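Local structure of SAM-dependent methyltransferase (Anabaena variabilis ATCC 29413, 3GGD) at residues 19-23 / 33-37; 24-28 / 89-93; 182-186 / 223-227. The protein binds S-adenosyl-L-homocysteine and probably transfers methyl groups from S-adenosylmethionine to a substrate that is not identified here. One frame throughout, in Å; residues are numbered along the deposited sequence.

Interaction 1 of 3, residues 19-23 / 33-37; sequences WEQYW and VLWDA. With SAH (S-adenosyl-L-homocysteine), chain E; EDO (1,2-ethanediol), chain K.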
ATOM      1  N   TRP A  19       6.545   2.485  11.408  1.00 58.03           N
ATOM      2  CA  TRP A  19       5.285   2.965  10.862  1.00 58.54           C
ATOM      3  C   TRP A  19       4.348   3.550  11.912  1.00 58.43           C
ATOM      4  O   TRP A  19       3.681   4.548  11.651  1.00 58.54           O
ATOM      5  CB  TRP A  19       4.580   1.876  10.040  1.00 58.23           C
ATOM      6  CG  TRP A  19       5.143   1.773   8.658  1.00 58.00           C
ATOM      7  CD1 TRP A  19       6.070   0.862   8.203  1.00 58.42           C
ATOM      8  CD2 TRP A  19       4.896   2.671   7.575  1.00 55.79           C
ATOM      9  NE1 TRP A  19       6.387   1.142   6.886  1.00 59.20           N
ATOM     10  CE2 TRP A  19       5.664   2.228   6.474  1.00 58.97           C
ATOM     11  CE3 TRP A  19       4.093   3.801   7.427  1.00 57.27           C
ATOM     12  CZ2 TRP A  19       5.628   2.853   5.235  1.00 59.28           C
ATOM     13  CZ3 TRP A  19       4.057   4.432   6.199  1.00 58.04           C
ATOM     14  CH2 TRP A  19       4.829   3.966   5.118  1.00 59.55           C
ATOM     15  N   GLU A  20       4.276   2.919  13.085  1.00 58.38           N
ATOM     16  CA  GLU A  20       3.493   3.498  14.161  1.00 58.19           C
ATOM     17  C   GLU A  20       4.109   4.829  14.611  1.00 58.31           C
ATOM     18  O   GLU A  20       3.371   5.784  14.901  1.00 58.03           O
ATOM     19  CB  GLU A  20       3.319   2.520  15.321  1.00 57.90           C
ATOM     20  CG  GLU A  20       2.696   3.131  16.613  1.00 58.67           C
ATOM     21  CD  GLU A  20       1.323   3.790  16.387  1.00 57.00           C
ATOM     22  OE1 GLU A  20       0.595   3.404  15.437  1.00 56.48           O
ATOM     23  OE2 GLU A  20       0.954   4.653  17.210  1.00 55.58           O
ATOM     24  N   GLN A  21       5.437   4.931  14.632  1.00 57.52           N
ATOM     25  CA  GLN A  21       6.060   6.216  15.003  1.00 58.62           C
ATOM     26  C   GLN A  21       5.672   7.309  13.985  1.00 58.19           C
ATOM     27  O   GLN A  21       5.258   8.428  14.359  1.00 57.41           O
ATOM     28  CB  GLN A  21       7.568   6.082  15.134  1.00 58.45           C
ATOM     29  CG  GLN A  21       8.187   7.306  15.853  1.00 62.65           C
ATOM     30  CD  GLN A  21       9.733   7.347  15.811  1.00 61.85           C
ATOM     31  OE1 GLN A  21      10.361   7.185  14.729  1.00 65.84           O
ATOM     32  NE2 GLN A  21      10.338   7.568  16.970  1.00 57.96           N
ATOM     33  N   TYR A  22       5.704   6.948  12.697  1.00 57.54           N
ATOM     34  CA  TYR A  22       5.311   7.886  11.660  1.00 57.83           C
ATOM     35  C   TYR A  22       3.852   8.333  11.793  1.00 57.62           C
ATOM     36  O   TYR A  22       3.549   9.527  11.753  1.00 57.40           O
ATOM     37  CB  TYR A  22       5.485   7.270  10.276  1.00 57.82           C
ATOM     38  CG  TYR A  22       4.841   8.100   9.191  1.00 59.18           C
ATOM     39  CD1 TYR A  22       5.469   9.272   8.700  1.00 58.31           C
ATOM     40  CD2 TYR A  22       3.602   7.752   8.673  1.00 57.67           C
ATOM     41  CE1 TYR A  22       4.897  10.043   7.718  1.00 58.35           C
ATOM     42  CE2 TYR A  22       3.008   8.536   7.670  1.00 58.30           C
ATOM     43  CZ  TYR A  22       3.653   9.670   7.198  1.00 59.17           C
ATOM     44  OH  TYR A  22       3.066  10.426   6.222  1.00 58.59           O
ATOM     45  N   TRP A  23       2.959   7.358  11.946  1.00 57.60           N
ATOM     46  CA  TRP A  23       1.532   7.649  12.005  1.00 58.07           C
ATOM     47  C   TRP A  23       1.173   8.363  13.272  1.00 57.08           C
ATOM     48  O   TRP A  23       0.346   9.267  13.259  1.00 57.25           O
ATOM     49  CB  TRP A  23       0.702   6.388  11.829  1.00 57.93           C
ATOM     50  CG  TRP A  23       0.513   5.968  10.403  1.00 58.99           C
ATOM     51  CD1 TRP A  23       0.918   4.786   9.828  1.00 59.21           C
ATOM     52  CD2 TRP A  23      -0.163   6.700   9.363  1.00 58.71           C
ATOM     53  NE1 TRP A  23       0.526   4.741   8.525  1.00 58.90           N
ATOM     54  CE2 TRP A  23      -0.128   5.906   8.207  1.00 57.65           C
ATOM     55  CE3 TRP A  23      -0.801   7.948   9.311  1.00 58.68           C
ATOM     56  CZ2 TRP A  23      -0.729   6.298   7.015  1.00 59.53           C
ATOM     57  CZ3 TRP A  23      -1.376   8.364   8.105  1.00 59.59           C
ATOM     58  CH2 TRP A  23      -1.344   7.542   6.979  1.00 58.02           C
ATOM     59  N   VAL A  33       0.791  13.856   4.282  1.00 58.71           N
ATOM     60  CA  VAL A  33       1.024  12.435   4.038  1.00 57.80           C
ATOM     61  C   VAL A  33       1.260  12.285   2.544  1.00 58.59           C
ATOM     62  O   VAL A  33       0.360  12.451   1.719  1.00 58.16           O
ATOM     63  CB  VAL A  33      -0.172  11.588   4.548  1.00 58.67           C
ATOM     64  CG1 VAL A  33       0.006  10.104   4.200  1.00 55.10           C
ATOM     65  CG2 VAL A  33      -0.371  11.816   6.072  1.00 57.61           C
ATOM     66  N   LEU A  34       2.499  11.984   2.208  1.00 58.65           N
ATOM     67  CA  LEU A  34       2.983  12.011   0.834  1.00 58.88           C
ATOM     68  C   LEU A  34       2.085  11.324  -0.194  1.00 59.12           C
ATOM     69  O   LEU A  34       1.867  11.846  -1.283  1.00 58.35           O
ATOM     70  CB  LEU A  34       4.384  11.342   0.783  1.00 58.70           C
ATOM     71  CG  LEU A  34       5.039  11.121  -0.580  1.00 58.26           C
ATOM     72  CD1 LEU A  34       5.426  12.475  -1.164  1.00 56.61           C
ATOM     73  CD2 LEU A  34       6.263  10.170  -0.451  1.00 57.75           C
ATOM     74  N   TRP A  35       1.609  10.131   0.140  1.00 59.82           N
ATOM     75  CA  TRP A  35       0.828   9.318  -0.809  1.00 59.53           C
ATOM     76  C   TRP A  35      -0.689   9.556  -0.753  1.00 59.52           C
ATOM     77  O   TRP A  35      -1.436   8.947  -1.534  1.00 57.94           O
ATOM     78  CB  TRP A  35       1.068   7.838  -0.539  1.00 60.30           C
ATOM     79  CG  TRP A  35       0.847   7.520   0.901  1.00 59.99           C
ATOM     80  CD1 TRP A  35      -0.345   7.258   1.518  1.00 61.01           C
ATOM     81  CD2 TRP A  35       1.842   7.498   1.913  1.00 58.95           C
ATOM     82  NE1 TRP A  35      -0.136   7.062   2.880  1.00 61.98           N
ATOM     83  CE2 TRP A  35       1.200   7.208   3.138  1.00 61.90           C
ATOM     84  CE3 TRP A  35       3.226   7.695   1.910  1.00 61.61           C
ATOM     85  CZ2 TRP A  35       1.903   7.104   4.343  1.00 60.96           C
ATOM     86  CZ3 TRP A  35       3.919   7.595   3.102  1.00 61.25           C
ATOM     87  CH2 TRP A  35       3.251   7.305   4.299  1.00 61.07           C
ATOM     88  N   ASP A  36      -1.136  10.459   0.109  1.00 59.63           N
ATOM     89  CA  ASP A  36      -2.568  10.565   0.407  1.00 60.24           C
ATOM     90  C   ASP A  36      -3.273  11.497  -0.602  1.00 59.90           C
ATOM     91  O   ASP A  36      -3.799  12.552  -0.258  1.00 60.16           O
ATOM     92  CB  ASP A  36      -2.740  11.015   1.866  1.00 60.26           C
ATOM     93  CG  ASP A  36      -4.158  10.844   2.393  1.00 62.64           C
ATOM     94  OD1 ASP A  36      -4.931  10.009   1.845  1.00 63.30           O
ATOM     95  OD2 ASP A  36      -4.483  11.517   3.396  1.00 63.08           O
ATOM     96  N   ALA A  37      -3.230  11.091  -1.863  1.00 59.58           N
ATOM     97  CA  ALA A  37      -3.862  11.820  -2.957  1.00 60.15           C
ATOM     98  C   ALA A  37      -5.392  11.712  -2.880  1.00 59.99           C
ATOM     99  O   ALA A  37      -5.915  10.730  -2.401  1.00 59.78           O
ATOM    100  CB  ALA A  37      -3.382  11.237  -4.331  1.00 59.04           C
TER
HETATM  101  N   SAH E 248      -2.713   2.067   1.220  1.00 47.95           N
HETATM  102  CA  SAH E 248      -2.656   3.371   1.932  1.00 49.38           C
HETATM  103  CB  SAH E 248      -1.345   3.590   2.718  1.00 49.33           C
HETATM  104  CG  SAH E 248       0.001   3.496   1.979  1.00 48.24           C
HETATM  105  SD  SAH E 248       1.414   3.876   3.032  1.00 40.72           S
HETATM  106  C   SAH E 248      -2.873   4.539   0.982  1.00 49.97           C
HETATM  107  O   SAH E 248      -3.253   5.652   1.428  1.00 50.80           O
HETATM  108  OXT SAH E 248      -2.654   4.413  -0.222  1.00 48.90           O
HETATM  109  C5' SAH E 248       1.911   2.249   3.523  1.00 48.21           C
HETATM  110  C4' SAH E 248       1.021   1.665   4.659  1.00 48.86           C
HETATM  111  O4' SAH E 248       1.464   0.326   4.985  1.00 48.08           O
HETATM  112  C3' SAH E 248       1.037   2.415   6.003  1.00 46.81           C
HETATM  113  O3' SAH E 248      -0.265   2.741   6.460  1.00 47.64           O
HETATM  114  C2' SAH E 248       1.677   1.436   6.979  1.00 47.91           C
HETATM  115  O2' SAH E 248       1.329   1.607   8.369  1.00 47.29           O
HETATM  116  C1' SAH E 248       1.295   0.096   6.377  1.00 48.00           C
HETATM  117  N9  SAH E 248       2.135  -1.020   6.830  1.00 47.52           N
HETATM  118  C8  SAH E 248       3.490  -0.974   6.953  1.00 48.12           C
HETATM  119  N7  SAH E 248       3.953  -2.168   7.360  1.00 47.45           N
HETATM  120  C5  SAH E 248       2.865  -2.982   7.509  1.00 47.55           C
HETATM  121  C6  SAH E 248       2.668  -4.351   7.971  1.00 48.56           C
HETATM  122  N6  SAH E 248       3.785  -5.022   8.339  1.00 48.57           N
HETATM  123  N1  SAH E 248       1.433  -4.868   8.043  1.00 47.31           N
HETATM  124  C2  SAH E 248       0.346  -4.112   7.687  1.00 48.68           C
HETATM  125  N3  SAH E 248       0.478  -2.851   7.277  1.00 46.69           N
HETATM  126  C4  SAH E 248       1.675  -2.238   7.195  1.00 45.85           C
HETATM  127  C1  EDO K 254      -6.850  13.679   0.109  1.00 77.89           C
HETATM  128  O1  EDO K 254      -8.118  13.915  -0.487  1.00 80.33           O
HETATM  129  C2  EDO K 254      -7.159  12.764   1.269  1.00 78.99           C
HETATM  130  O2  EDO K 254      -6.809  13.383   2.512  1.00 79.80           O
HETATM  131  O   HOH W   1       4.358  12.274   4.576  1.00 50.53           O

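Interaction 2 of 3, residues 24-28 / 89-93; sequences NKTLV and SALEI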
ATOM      1  N   ASN A  24       1.818   8.017  14.374  1.00 57.14           N
ATOM      2  CA  ASN A  24       1.531   8.759  15.599  1.00 57.16           C
ATOM      3  C   ASN A  24       1.985  10.241  15.489  1.00 57.12           C
ATOM      4  O   ASN A  24       1.305  11.162  15.968  1.00 57.04           O
ATOM      5  CB  ASN A  24       2.156   8.122  16.816  1.00 56.73           C
ATOM      6  CG  ASN A  24       1.562   8.680  18.117  1.00 58.53           C
ATOM      7  OD1 ASN A  24       2.230   9.396  18.836  1.00 57.05           O
ATOM      8  ND2 ASN A  24       0.294   8.403  18.374  1.00 57.66           N
ATOM      9  N   LYS A  25       3.133  10.462  14.861  1.00 57.40           N
ATOM     10  CA  LYS A  25       3.595  11.822  14.624  1.00 57.48           C
ATOM     11  C   LYS A  25       2.604  12.558  13.732  1.00 57.44           C
ATOM     12  O   LYS A  25       2.278  13.728  13.975  1.00 58.04           O
ATOM     13  CB  LYS A  25       4.978  11.831  13.979  1.00 58.20           C
ATOM     14  CG  LYS A  25       5.384  13.220  13.556  1.00 59.40           C
ATOM     15  CD  LYS A  25       6.479  13.259  12.594  1.00 60.77           C
ATOM     16  CE  LYS A  25       6.123  12.765  11.232  1.00 59.78           C
ATOM     17  NZ  LYS A  25       7.488  12.442  10.661  1.00 56.15           N
ATOM     18  N   THR A  26       2.126  11.870  12.694  1.00 58.14           N
ATOM     19  CA  THR A  26       1.114  12.422  11.790  1.00 57.40           C
ATOM     20  C   THR A  26      -0.191  12.767  12.507  1.00 58.23           C
ATOM     21  O   THR A  26      -0.722  13.877  12.336  1.00 57.51           O
ATOM     22  CB  THR A  26       0.912  11.464  10.627  1.00 58.91           C
ATOM     23  OG1 THR A  26       2.185  11.270  10.001  1.00 57.75           O
ATOM     24  CG2 THR A  26      -0.126  11.982   9.636  1.00 54.75           C
ATOM     25  N   LEU A  27      -0.685  11.832  13.334  1.00 59.49           N
ATOM     26  CA  LEU A  27      -1.886  12.020  14.153  1.00 59.21           C
ATOM     27  C   LEU A  27      -1.747  13.197  15.110  1.00 59.45           C
ATOM     28  O   LEU A  27      -2.607  14.086  15.151  1.00 59.66           O
ATOM     29  CB  LEU A  27      -2.176  10.753  14.977  1.00 60.00           C
ATOM     30  CG  LEU A  27      -3.287  10.768  16.069  1.00 60.03           C
ATOM     31  CD1 LEU A  27      -4.665  11.110  15.487  1.00 58.05           C
ATOM     32  CD2 LEU A  27      -3.327   9.423  16.791  1.00 60.37           C
ATOM     33  N   VAL A  28      -0.678  13.208  15.894  1.00 59.35           N
ATOM     34  CA  VAL A  28      -0.461  14.301  16.841  1.00 59.06           C
ATOM     35  C   VAL A  28      -0.340  15.678  16.193  1.00 59.93           C
ATOM     36  O   VAL A  28      -0.951  16.685  16.644  1.00 60.12           O
ATOM     37  CB  VAL A  28       0.770  14.051  17.720  1.00 59.17           C
ATOM     38  CG1 VAL A  28       1.095  15.313  18.600  1.00 57.52           C
ATOM     39  CG2 VAL A  28       0.545  12.805  18.625  1.00 58.51           C
ATOM     40  N   SER A  89      -2.192   4.130  15.287  1.00 59.39           N
ATOM     41  CA  SER A  89      -2.422   5.564  15.044  1.00 58.62           C
ATOM     42  C   SER A  89      -3.023   5.786  13.657  1.00 58.99           C
ATOM     43  O   SER A  89      -3.940   6.619  13.498  1.00 58.49           O
ATOM     44  CB  SER A  89      -1.131   6.393  15.263  1.00 58.41           C
ATOM     45  OG  SER A  89      -0.737   6.390  16.639  1.00 55.97           O
ATOM     46  N   ALA A  90      -2.556   5.026  12.661  1.00 59.17           N
ATOM     47  CA  ALA A  90      -3.199   5.071  11.328  1.00 59.94           C
ATOM     48  C   ALA A  90      -4.704   4.763  11.430  1.00 60.52           C
ATOM     49  O   ALA A  90      -5.540   5.514  10.921  1.00 60.85           O
ATOM     50  CB  ALA A  90      -2.526   4.116  10.336  1.00 59.30           C
ATOM     51  N   LEU A  91      -5.044   3.692  12.143  1.00 60.99           N
ATOM     52  CA  LEU A  91      -6.424   3.290  12.291  1.00 60.70           C
ATOM     53  C   LEU A  91      -7.198   4.253  13.148  1.00 61.22           C
ATOM     54  O   LEU A  91      -8.385   4.382  12.965  1.00 61.12           O
ATOM     55  CB  LEU A  91      -6.517   1.863  12.824  1.00 61.26           C
ATOM     56  CG  LEU A  91      -5.867   0.796  11.904  1.00 61.30           C
ATOM     57  CD1 LEU A  91      -6.088  -0.631  12.517  1.00 59.63           C
ATOM     58  CD2 LEU A  91      -6.379   0.886  10.464  1.00 60.48           C
ATOM     59  N   GLU A  92      -6.532   4.958  14.068  1.00 61.27           N
ATOM     60  CA  GLU A  92      -7.190   6.000  14.832  1.00 61.22           C
ATOM     61  C   GLU A  92      -7.599   7.186  13.931  1.00 60.91           C
ATOM     62  O   GLU A  92      -8.691   7.731  14.067  1.00 60.61           O
ATOM     63  CB  GLU A  92      -6.319   6.443  16.004  1.00 61.18           C
ATOM     64  CG  GLU A  92      -7.018   7.481  16.861  1.00 63.06           C
ATOM     65  CD  GLU A  92      -6.250   7.867  18.115  1.00 63.23           C
ATOM     66  OE1 GLU A  92      -5.432   7.053  18.601  1.00 65.04           O
ATOM     67  OE2 GLU A  92      -6.506   8.986  18.601  1.00 64.52           O
ATOM     68  N   ILE A  93      -6.740   7.580  12.998  1.00 61.10           N
ATOM     69  CA  ILE A  93      -7.124   8.583  11.993  1.00 60.48           C
ATOM     70  C   ILE A  93      -8.282   8.050  11.100  1.00 61.36           C
ATOM     71  O   ILE A  93      -9.297   8.729  10.903  1.00 60.33           O
ATOM     72  CB  ILE A  93      -5.950   9.035  11.088  1.00 60.59           C
ATOM     73  CG1 ILE A  93      -4.764   9.601  11.917  1.00 61.58           C
ATOM     74  CG2 ILE A  93      -6.450  10.096  10.100  1.00 60.22           C
ATOM     75  CD1 ILE A  93      -3.405   9.725  11.181  1.00 57.81           C
TER

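Interaction 3 of 3, residues 182-186 / 223-227; sequences LPYEL and SIHKL. With EDO (1,2-ethanediol), chain P.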
ATOM      1  N   LEU A 182      15.234  16.288  -1.285  1.00 59.96           N
ATOM      2  CA  LEU A 182      14.086  15.458  -1.533  1.00 58.47           C
ATOM      3  C   LEU A 182      12.827  16.200  -1.075  1.00 57.95           C
ATOM      4  O   LEU A 182      12.907  17.150  -0.296  1.00 56.12           O
ATOM      5  CB  LEU A 182      14.233  14.125  -0.804  1.00 58.42           C
ATOM      6  CG  LEU A 182      15.336  13.159  -1.314  1.00 60.02           C
ATOM      7  CD1 LEU A 182      15.569  12.015  -0.290  1.00 61.22           C
ATOM      8  CD2 LEU A 182      14.988  12.577  -2.729  1.00 59.50           C
ATOM      9  N   PRO A 183      11.666  15.810  -1.600  1.00 57.81           N
ATOM     10  CA  PRO A 183      10.392  16.405  -1.208  1.00 58.20           C
ATOM     11  C   PRO A 183      10.117  16.355   0.312  1.00 58.11           C
ATOM     12  O   PRO A 183      10.300  15.295   0.923  1.00 56.58           O
ATOM     13  CB  PRO A 183       9.372  15.514  -1.918  1.00 58.89           C
ATOM     14  CG  PRO A 183      10.086  15.051  -3.137  1.00 59.35           C
ATOM     15  CD  PRO A 183      11.504  14.809  -2.670  1.00 58.29           C
ATOM     16  N   TYR A 184       9.667  17.477   0.890  1.00 58.68           N
ATOM     17  CA  TYR A 184       9.314  17.559   2.321  1.00 58.67           C
ATOM     18  C   TYR A 184       8.518  16.367   2.786  1.00 57.94           C
ATOM     19  O   TYR A 184       8.850  15.737   3.794  1.00 56.84           O
ATOM     20  CB  TYR A 184       8.487  18.853   2.658  1.00 61.03           C
ATOM     21  CG  TYR A 184       7.984  18.962   4.146  1.00 60.77           C
ATOM     22  CD1 TYR A 184       8.879  18.834   5.194  1.00 65.08           C
ATOM     23  CD2 TYR A 184       6.647  19.250   4.481  1.00 64.20           C
ATOM     24  CE1 TYR A 184       8.479  18.951   6.568  1.00 64.90           C
ATOM     25  CE2 TYR A 184       6.217  19.387   5.866  1.00 60.92           C
ATOM     26  CZ  TYR A 184       7.149  19.211   6.918  1.00 65.99           C
ATOM     27  OH  TYR A 184       6.828  19.315   8.356  1.00 63.96           O
ATOM     28  N   GLU A 185       7.466  16.035   2.039  1.00 56.77           N
ATOM     29  CA  GLU A 185       6.568  14.988   2.479  1.00 57.27           C
ATOM     30  C   GLU A 185       7.221  13.603   2.472  1.00 57.14           C
ATOM     31  O   GLU A 185       6.783  12.714   3.205  1.00 58.73           O
ATOM     32  CB  GLU A 185       5.262  15.001   1.668  1.00 56.98           C
ATOM     33  CG  GLU A 185       4.520  16.374   1.689  1.00 57.71           C
ATOM     34  CD  GLU A 185       4.969  17.360   0.603  1.00 61.05           C
ATOM     35  OE1 GLU A 185       6.050  17.189  -0.021  1.00 60.63           O
ATOM     36  OE2 GLU A 185       4.207  18.318   0.360  1.00 62.77           O
ATOM     37  N   LEU A 186       8.251  13.417   1.664  1.00 56.21           N
ATOM     38  CA  LEU A 186       8.992  12.147   1.657  1.00 56.00           C
ATOM     39  C   LEU A 186       9.945  12.153   2.851  1.00 55.77           C
ATOM     40  O   LEU A 186      10.086  11.161   3.547  1.00 57.26           O
ATOM     41  CB  LEU A 186       9.772  11.954   0.366  1.00 55.07           C
ATOM     42  CG  LEU A 186      10.678  10.693   0.276  1.00 56.84           C
ATOM     43  CD1 LEU A 186       9.889   9.374   0.463  1.00 53.66           C
ATOM     44  CD2 LEU A 186      11.455  10.693  -1.033  1.00 53.93           C
ATOM     45  N   SER A 223       1.263  11.376  -5.883  1.00 59.19           N
ATOM     46  CA  SER A 223       1.623  11.904  -4.577  1.00 59.47           C
ATOM     47  C   SER A 223       0.980  13.285  -4.411  1.00 59.39           C
ATOM     48  O   SER A 223       0.395  13.810  -5.351  1.00 59.04           O
ATOM     49  CB  SER A 223       3.151  12.029  -4.415  1.00 58.93           C
ATOM     50  OG  SER A 223       3.661  13.256  -4.899  1.00 58.98           O
ATOM     51  N   ILE A 224       1.107  13.870  -3.226  1.00 59.48           N
ATOM     52  CA  ILE A 224       0.557  15.207  -2.960  1.00 60.34           C
ATOM     53  C   ILE A 224       1.675  16.267  -3.018  1.00 59.73           C
ATOM     54  O   ILE A 224       1.441  17.448  -2.785  1.00 59.21           O
ATOM     55  CB  ILE A 224      -0.152  15.287  -1.570  1.00 60.78           C
ATOM     56  CG1 ILE A 224       0.875  15.120  -0.421  1.00 61.08           C
ATOM     57  CG2 ILE A 224      -1.248  14.276  -1.504  1.00 60.62           C
ATOM     58  CD1 ILE A 224       0.445  15.669   0.904  1.00 61.47           C
ATOM     59  N   HIS A 225       2.906  15.842  -3.284  1.00 59.70           N
ATOM     60  CA  HIS A 225       3.983  16.815  -3.398  1.00 59.97           C
ATOM     61  C   HIS A 225       3.897  17.607  -4.696  1.00 61.33           C
ATOM     62  O   HIS A 225       3.966  17.030  -5.794  1.00 60.79           O
ATOM     63  CB  HIS A 225       5.352  16.159  -3.365  1.00 59.53           C
ATOM     64  CG  HIS A 225       6.463  17.148  -3.449  1.00 59.02           C
ATOM     65  ND1 HIS A 225       6.820  17.952  -2.386  1.00 58.41           N
ATOM     66  CD2 HIS A 225       7.251  17.513  -4.485  1.00 57.53           C
ATOM     67  CE1 HIS A 225       7.800  18.755  -2.763  1.00 60.69           C
ATOM     68  NE2 HIS A 225       8.081  18.503  -4.029  1.00 58.30           N
ATOM     69  N   LYS A 226       3.820  18.926  -4.560  1.00 63.10           N
ATOM     70  CA  LYS A 226       3.757  19.825  -5.705  1.00 65.50           C
ATOM     71  C   LYS A 226       5.139  20.305  -6.102  1.00 64.35           C
ATOM     72  O   LYS A 226       5.869  20.844  -5.281  1.00 62.15           O
ATOM     73  CB  LYS A 226       2.918  21.072  -5.385  1.00 66.41           C
ATOM     74  CG  LYS A 226       1.444  20.822  -5.311  1.00 69.35           C
ATOM     75  CD  LYS A 226       0.647  22.151  -5.383  1.00 71.76           C
ATOM     76  CE  LYS A 226      -0.900  21.924  -5.166  1.00 77.01           C
ATOM     77  NZ  LYS A 226      -1.293  21.311  -3.802  1.00 81.76           N
ATOM     78  N   LEU A 227       5.454  20.136  -7.374  1.00 63.94           N
ATOM     79  CA  LEU A 227       6.687  20.585  -7.936  1.00 64.58           C
ATOM     80  C   LEU A 227       6.534  22.084  -8.275  1.00 65.56           C
ATOM     81  O   LEU A 227       5.420  22.604  -8.307  1.00 65.00           O
ATOM     82  CB  LEU A 227       7.010  19.759  -9.170  1.00 64.10           C
ATOM     83  CG  LEU A 227       7.222  18.279  -8.896  1.00 64.36           C
ATOM     84  CD1 LEU A 227       7.210  17.494 -10.190  1.00 64.44           C
ATOM     85  CD2 LEU A 227       8.515  18.069  -8.105  1.00 63.36           C
TER
HETATM   86  C1  EDO P 259      10.998  20.018  -4.691  1.00 79.08           C
HETATM   87  O1  EDO P 259       9.884  20.575  -5.431  1.00 78.60           O
HETATM   88  C2  EDO P 259      11.233  18.559  -5.078  1.00 79.03           C
HETATM   89  O2  EDO P 259      12.290  17.890  -4.341  1.00 77.50           O
HETATM   90  O   HOH W   2       4.007  20.062  -1.693  1.00 57.30           O

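Interaction 1 of 3, residues 19-23 / 33-37
Trp35 is the residue to start from: its indole reaches back from the 33-37 loop into a group of aromatic rings on helix 15-29. Trp35 CH2 lies 3.5 Å from Trp19 CZ3 and 3.6 Å from Tyr22 CE2, and Trp35 CZ2 lies 3.8 Å from Trp23 CZ2. The ring planes meet obliquely, Trp19 at 59° and Tyr22 at 45° to the six-membered ring of Trp35, an aromatic cluster held by close apolar packing. Tyr22 is next: its OH stops 3.6 Å from Val33 CA, at the start of the Val33-Asp36 type I beta turn, and donates to a water 2.8 Å away that also accepts from Leu34 N at 3.0 Å. Trp23, third, leans its CH2 against Val33 CG1 at 4.0 Å, and its NE1 hydrogen-bonds SAH O3' at 3.0 Å and, weakly, O2' at 3.2 Å. SAH C8 lies over one face of Trp19 and SD over one face of Trp35, so the cluster forms part of the SAH pocket wall. With no direct hydrogen bond between the segments, apolar packing and one water join them, leaving Trp23 NE1 to the ribose of SAH, the demethylated methyl donor.

Interaction 2 of 3, residues 24-28 / 89-93
Two helices pack side by side here, the N-terminal helix 15-29 against helix 88-97, which follows strand 81-85 in the Rossmann-like fold of the methyltransferase. They run in roughly the same direction, with the axes of the two short segments 35° apart and 9.0 Å away at closest approach. Ser89 comes first and sits where the backbones are nearest, its CA 5.1 Å from Asn24 CA. Its OG accepts a hydrogen bond from Asn24 ND2 and is also hydrogen-bonded to Glu20 OE2, one turn earlier on the same helix, so a single hydroxyl ties two successive turns of helix 15-29 to the start of helix 88-97. Ala90 and Leu91 turn from segment 24-28; Ala90 packs on Trp23, while Leu91 is buried against strand 103-107. Glu92 returns to the interface, and Leu27 CD2 rests against its carboxylate carbon CD at 3.6 Å. Ile93 closes the segment with the main apolar contact, its CG1 3.9 Å from Leu27 CD1, and its CD1 lies 4.3 Å from Thr26 CG2. Leu27 thus bridges both ends of the segment: besides meeting Ile93, it brings CD2 to 4.0 Å from Ser89 OG, the same oxygen that Asn24 ND2 reaches at 2.9 Å.

Interaction 3 of 3, residues 182-186 / 223-227
Pro183 lays its CB over the face of the His225 imidazole, 3.6 Å from the ring centroid and only 9° off the ring normal, a well-centred CH-pi contact. The same carbon is 3.6 Å from His225 ND1, and that nitrogen, in turn, donates a short hydrogen bond of 2.6 Å to Glu185 OE1. The carboxylate oxygen approaches near the plane of the ring, so proline takes a face and glutamate the edge of the imidazole without competing. Pro183 holds the N-cap position of helix 184-190, and its carbonyl O accepts from Leu186 N at 2.9 Å; through His225 the first turn of that helix is fixed to the loop between strands 211-217 and 237-244, near the surface. On the loop side, Ser223 forms an ST turn, its OG accepting from His225 N at 3.1 Å, and this OG is also hydrogen-bonded to Ala233 O. Glu185 has a second link through its other oxygen: OE2 accepts from a water at 2.7 Å, and the water accepts from Lys226 N at 3.1 Å. The aliphatic part of Glu185 packs as well, CG lying 4.2 Å from Ile224 CD1. At the far nitrogen of the imidazole, His225 NE2 is hydrogen-bonded to O1 of a 1,2-ethanediol, probably from the crystallisation liquor, at 3.1 Å.

How the interactions relate
Helix 15-29 serves both interaction 1 and interaction 2, whose centres are 8 Å apart. Glu20 OE2 hydrogen-bonds Ser89 OG at 2.5 Å, and Trp23 CD1 packs 3.5 Å from Ala90 CB, so the tryptophan that binds the ribose is also backed by helix 88-97. On its other flank, interaction 1 meets interaction 3, centres 12 Å apart: Leu34 O is hydrogen-bonded to Ile224 N at 2.9 Å, and Val33 O lies 3.3 Å from Ile224 CD1. Interactions 2 and 3 do not touch; their nearest atoms are about 7 Å apart. Interaction 1 holds the pocket residues Trp19, Trp23 and Trp35; in interaction 2 Ala90 CB comes within 4.7 Å of SAH O3', while the Ile224 side chain stays about 9 Å from SAH.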